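Local structure of PGRP domain of peptidoglycan recognition protein 3 (Branchiostoma belcheri tsingtauense, 4ZXM) at residues A[96-101]-A[141-146]; A[171-176]-A[186-191]. The protein probably cleaves the amide bond between N-acetylmuramic acid and L-alanine in bacterial peptidoglycan, as an amidase of the peptidoglycan recognition protein family. All blocks are in the same frame, centred on the assembly; numbering follows the deposited sequence.

Contact 1. Residues A[96-101]-A[141-146]; sequences VSKSEW and NIQNYH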
# COMPACT_ATOMS: atom_id res chain seq x y z
N VAL A 96 2.06 7.61 -9.41
CA VAL A 96 3.14 7.26 -10.30
C VAL A 96 2.79 5.89 -10.83
O VAL A 96 2.71 4.93 -10.07
CB VAL A 96 4.48 7.20 -9.53
CG1 VAL A 96 5.62 6.86 -10.47
CG2 VAL A 96 4.74 8.50 -8.79
N SER A 97 2.55 5.78 -12.13
CA SER A 97 2.15 4.50 -12.73
C SER A 97 3.33 3.55 -12.81
O SER A 97 4.47 3.95 -12.64
CB SER A 97 1.59 4.73 -14.13
OG SER A 97 2.59 5.29 -14.97
N LYS A 98 3.04 2.29 -13.11
CA LYS A 98 4.06 1.26 -13.30
C LYS A 98 5.16 1.72 -14.27
O LYS A 98 6.35 1.60 -13.98
CB LYS A 98 3.42 -0.00 -13.85
CG LYS A 98 2.39 -0.65 -12.93
CD LYS A 98 2.89 -1.91 -12.26
CE LYS A 98 1.96 -3.08 -12.56
NZ LYS A 98 2.42 -4.32 -11.87
N SER A 99 4.75 2.24 -15.42
CA SER A 99 5.69 2.67 -16.44
C SER A 99 6.53 3.83 -15.94
O SER A 99 7.72 3.90 -16.24
CB SER A 99 4.96 3.09 -17.70
OG SER A 99 4.10 4.18 -17.43
N GLU A 100 5.93 4.72 -15.16
CA GLU A 100 6.65 5.88 -14.63
C GLU A 100 7.69 5.54 -13.56
O GLU A 100 8.65 6.28 -13.39
CB GLU A 100 5.66 6.92 -14.10
CG GLU A 100 4.82 7.54 -15.20
CD GLU A 100 3.62 8.34 -14.70
OE1 GLU A 100 2.91 8.92 -15.54
OE2 GLU A 100 3.36 8.38 -13.47
N TRP A 101 7.52 4.43 -12.83
CA TRP A 101 8.58 3.97 -11.91
C TRP A 101 9.38 2.80 -12.46
O TRP A 101 10.25 2.26 -11.79
CB TRP A 101 8.06 3.71 -10.48
CG TRP A 101 6.98 2.65 -10.27
CD1 TRP A 101 5.65 2.88 -10.10
CD2 TRP A 101 7.17 1.23 -10.11
NE1 TRP A 101 4.99 1.69 -9.88
CE2 TRP A 101 5.90 0.67 -9.88
CE3 TRP A 101 8.28 0.38 -10.16
CZ2 TRP A 101 5.71 -0.70 -9.70
CZ3 TRP A 101 8.09 -0.98 -9.97
CH2 TRP A 101 6.81 -1.50 -9.75
N ASN A 141 13.12 -2.30 -6.29
CA ASN A 141 13.81 -3.25 -5.43
C ASN A 141 12.84 -4.20 -4.75
O ASN A 141 13.10 -5.40 -4.65
CB ASN A 141 14.64 -2.54 -4.37
CG ASN A 141 15.81 -1.78 -4.96
OD1 ASN A 141 16.28 -2.09 -6.06
ND2 ASN A 141 16.27 -0.77 -4.24
N ILE A 142 11.73 -3.64 -4.27
CA ILE A 142 10.70 -4.43 -3.61
C ILE A 142 10.04 -5.39 -4.61
O ILE A 142 9.79 -6.56 -4.30
CB ILE A 142 9.63 -3.53 -2.96
CG1 ILE A 142 10.26 -2.74 -1.80
CG2 ILE A 142 8.45 -4.35 -2.44
CD1 ILE A 142 9.35 -1.69 -1.20
N GLN A 143 9.75 -4.89 -5.81
CA GLN A 143 9.15 -5.70 -6.85
C GLN A 143 10.03 -6.89 -7.18
O GLN A 143 9.55 -8.02 -7.26
CB GLN A 143 8.89 -4.87 -8.11
CG GLN A 143 8.07 -5.64 -9.12
CD GLN A 143 7.88 -4.92 -10.45
OE1 GLN A 143 8.81 -4.33 -10.99
NE2 GLN A 143 6.67 -5.00 -10.99
N ASN A 144 11.31 -6.63 -7.37
CA ASN A 144 12.27 -7.68 -7.66
C ASN A 144 12.40 -8.69 -6.53
O ASN A 144 12.41 -9.90 -6.76
CB ASN A 144 13.62 -7.08 -8.01
CG ASN A 144 13.57 -6.28 -9.30
OD1 ASN A 144 13.01 -6.73 -10.31
ND2 ASN A 144 14.15 -5.08 -9.28
N TYR A 145 12.46 -8.20 -5.30
CA TYR A 145 12.44 -9.09 -4.16
C TYR A 145 11.22 -10.02 -4.22
O TYR A 145 11.35 -11.23 -4.05
CB TYR A 145 12.47 -8.31 -2.84
CG TYR A 145 12.21 -9.16 -1.60
CD1 TYR A 145 13.01 -10.27 -1.31
CD2 TYR A 145 11.18 -8.83 -0.71
CE1 TYR A 145 12.78 -11.03 -0.17
CE2 TYR A 145 10.95 -9.59 0.42
CZ TYR A 145 11.74 -10.69 0.70
OH TYR A 145 11.49 -11.44 1.84
N HIS A 146 10.05 -9.45 -4.47
CA HIS A 146 8.82 -10.23 -4.46
C HIS A 146 8.72 -11.24 -5.58
O HIS A 146 8.17 -12.32 -5.40
CB HIS A 146 7.61 -9.33 -4.51
CG HIS A 146 7.29 -8.68 -3.21
ND1 HIS A 146 6.40 -7.64 -3.10
CD2 HIS A 146 7.76 -8.91 -1.96
CE1 HIS A 146 6.32 -7.26 -1.83
NE2 HIS A 146 7.14 -8.01 -1.12

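Contact 2. Residues A[171-176]-A[186-191]; sequences RGWDRR and ESIGIC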
# COMPACT_ATOMS: atom_id res chain seq x y z
N ARG A 171 -0.28 -3.35 -7.90
CA ARG A 171 -1.36 -4.09 -8.54
C ARG A 171 -2.55 -3.18 -8.81
O ARG A 171 -3.43 -3.51 -9.60
CB ARG A 171 -1.76 -5.28 -7.68
CG ARG A 171 -0.56 -6.12 -7.26
CD ARG A 171 -0.91 -7.56 -6.92
NE ARG A 171 0.29 -8.40 -6.85
CZ ARG A 171 0.29 -9.70 -6.54
NH1 ARG A 171 -0.84 -10.34 -6.26
NH2 ARG A 171 1.44 -10.37 -6.52
N GLY A 172 -2.58 -2.02 -8.16
CA GLY A 172 -3.60 -1.03 -8.43
C GLY A 172 -4.96 -1.44 -7.92
O GLY A 172 -5.09 -2.32 -7.08
N TRP A 173 -5.98 -0.79 -8.46
CA TRP A 173 -7.33 -0.86 -7.91
C TRP A 173 -8.03 -2.19 -8.12
O TRP A 173 -8.81 -2.62 -7.27
CB TRP A 173 -8.22 0.19 -8.56
CG TRP A 173 -7.83 1.57 -8.28
CD1 TRP A 173 -7.37 2.49 -9.16
CD2 TRP A 173 -7.90 2.22 -7.01
NE1 TRP A 173 -7.14 3.68 -8.53
CE2 TRP A 173 -7.45 3.54 -7.20
CE3 TRP A 173 -8.28 1.81 -5.74
CZ2 TRP A 173 -7.37 4.47 -6.16
CZ3 TRP A 173 -8.21 2.73 -4.69
CH2 TRP A 173 -7.76 4.05 -4.91
N ASP A 174 -7.80 -2.79 -9.28
CA ASP A 174 -8.65 -3.88 -9.77
C ASP A 174 -8.10 -5.27 -9.41
O ASP A 174 -8.85 -6.25 -9.43
CB ASP A 174 -8.85 -3.73 -11.29
CG ASP A 174 -9.48 -2.37 -11.69
OD1 ASP A 174 -10.03 -1.66 -10.81
OD2 ASP A 174 -9.45 -2.02 -12.89
N ARG A 175 -6.82 -5.34 -9.07
CA ARG A 175 -6.15 -6.62 -8.87
C ARG A 175 -5.86 -6.95 -7.42
O ARG A 175 -5.74 -6.09 -6.56
CB ARG A 175 -4.84 -6.67 -9.66
CG ARG A 175 -5.00 -7.23 -11.06
CD ARG A 175 -3.93 -6.72 -12.01
NE ARG A 175 -4.26 -7.05 -13.40
CZ ARG A 175 -4.98 -6.29 -14.22
NH1 ARG A 175 -5.46 -5.12 -13.84
NH2 ARG A 175 -5.21 -6.72 -15.46
N ARG A 176 -5.70 -8.24 -7.18
CA ARG A 176 -5.63 -8.77 -5.84
C ARG A 176 -4.19 -8.91 -5.35
O ARG A 176 -3.33 -9.40 -6.08
CB ARG A 176 -6.30 -10.13 -5.85
CG ARG A 176 -6.32 -10.80 -4.50
CD ARG A 176 -6.43 -12.29 -4.65
NE ARG A 176 -7.74 -12.67 -5.17
CZ ARG A 176 -8.28 -13.87 -5.04
NH1 ARG A 176 -7.63 -14.84 -4.39
NH2 ARG A 176 -9.48 -14.12 -5.54
N GLU A 186 -10.43 -9.60 -0.25
CA GLU A 186 -11.38 -8.49 -0.17
C GLU A 186 -10.79 -7.20 0.43
O GLU A 186 -11.43 -6.54 1.23
CB GLU A 186 -12.66 -8.92 0.57
CG GLU A 186 -12.64 -8.91 2.11
CD GLU A 186 -11.95 -10.10 2.75
OE1 GLU A 186 -12.11 -10.27 3.98
OE2 GLU A 186 -11.24 -10.85 2.04
N SER A 187 -9.58 -6.82 0.02
CA SER A 187 -8.97 -5.58 0.51
C SER A 187 -8.00 -4.93 -0.46
O SER A 187 -7.45 -5.58 -1.33
CB SER A 187 -8.22 -5.82 1.82
OG SER A 187 -6.97 -6.45 1.58
N ILE A 188 -7.81 -3.63 -0.29
CA ILE A 188 -6.72 -2.90 -0.91
C ILE A 188 -5.61 -2.77 0.12
O ILE A 188 -5.85 -2.35 1.25
CB ILE A 188 -7.15 -1.49 -1.38
CG1 ILE A 188 -8.00 -1.60 -2.65
CG2 ILE A 188 -5.95 -0.59 -1.64
CD1 ILE A 188 -7.22 -1.98 -3.90
N GLY A 189 -4.39 -3.13 -0.28
CA GLY A 189 -3.23 -3.06 0.58
C GLY A 189 -2.39 -1.86 0.21
O GLY A 189 -2.01 -1.69 -0.95
N ILE A 190 -2.10 -1.02 1.20
CA ILE A 190 -1.29 0.17 1.00
C ILE A 190 -0.08 0.06 1.87
O ILE A 190 -0.20 -0.02 3.09
CB ILE A 190 -2.04 1.45 1.38
CG1 ILE A 190 -3.30 1.63 0.53
CG2 ILE A 190 -1.12 2.66 1.22
CD1 ILE A 190 -4.16 2.79 0.95
N CYS A 191 1.09 0.11 1.24
CA CYS A 191 2.35 -0.08 1.94
C CYS A 191 3.17 1.19 1.98
O CYS A 191 3.50 1.75 0.95
CB CYS A 191 3.16 -1.16 1.23
SG CYS A 191 4.72 -1.51 2.06

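Contact 1. Residues A[96-101]-A[141-146]
Trp101 brings the outer rim of its six-membered ring up to the terminal amide of Gln143. Its CZ3 atom lies 3.6 Å from Gln143 OE1, which comes in at the ring's edge and close to the ring plane, while CH2 is 3.7 Å from Gln143 CD. Ring and amide planes are turned 57° apart, so the two flat groups meet at a slant rather than stacking. Gln143 gets there on a nearly straight chain: CG is anti to the backbone N (chi1 -171°) and the next bond is extended too, carrying the amide away from its helix to the indole. Lys98 approaches beside it, with NZ 4.4 Å from Gln143 NE2.

Asp154 links Lys98 and Gln143: its carboxylate takes a salt bridge from Lys98 NZ and a hydrogen bond from Gln143 NE2. Gln143 NE2 also bonds Ser103 OG, and OE1 accepts from the backbone N of Arg104, so the buried amide is used at both ends and its rotation is fixed. A leucine in its place would probably leave the Arg104 N-H and Ser103 without these partners and Asp154 with one donor fewer. Tryptophan suits its own place because its side chain also touches Ser136 and Val139 of helix 132-149 while NE1 bonds the carbonyl of Glu169. Lys98 O lies 3.9 Å above the Trp101 ring plane, offset toward the rim, within the turn that carries both residues. Through these long side chains a short, weakly bonded helical turn at 98-101 packs on helix 132-149 of the amidase fold.

Contact 2. Residues A[171-176]-A[186-191]
Ile188 meets the loop 171-176 through the far end of its side chain. At CB the chain branches: CG2 is anti to the backbone N, whereas CG1 lies beside that N (chi1 -75°) and heads for the loop. CB and CG2 make no close approach to it, and CG1 serves mainly to carry CD1 across. A second turned torsion (chi2 -72°) sets this methyl 3.8 Å from Gly172 O and equally 3.8 Å from Trp173 O, in contact with the oxygens of two successive carbonyls. CD1 also comes within 4.3 Å of Trp173 CE3, an apolar contact at an oblique angle to the indole. A branched aliphatic residue fits here, as one arm can reach the loop while the other stays near the strand.

Gly172 has a positive phi of 72°, a backbone shape that favours glycine. Arg171 NH1 donates to Arg176 O over 2.7 Å, with the acceptor lying in the guanidinium plane, closing segment 171-176 on itself. The same guanidinium bonds Asp154 O and Ile155 O and makes a cation-pi contact with Tyr108.

Trp173 also meets the ring of Phe159, on strand 159-161. The loop lies beside inner strand 187-192, between parallel neighbours 159-161 and 116-123, with helix 203-219 meeting both Trp173 and Ile190 through Leu212.

In the fold
The two contacts follow one another along the chain, with centres 15 Å apart and nearest atoms about 5 Å apart, so they do not touch. Asp154 relates them: its carboxylate serves Lys98 and Gln143 in contact 1, and its backbone carbonyl accepts from Arg171 of contact 2. Strand 167-169 is a second route, since the backbone carbonyl of Glu169 accepts the Trp101 indole N-H just before the chain enters loop 171-176. Contact 2 is the more central, 7 Å from the chain centre against 12 Å for contact 1. No metal or substrate is identified at either; both are packing within the fold that carries the expected amidase activity.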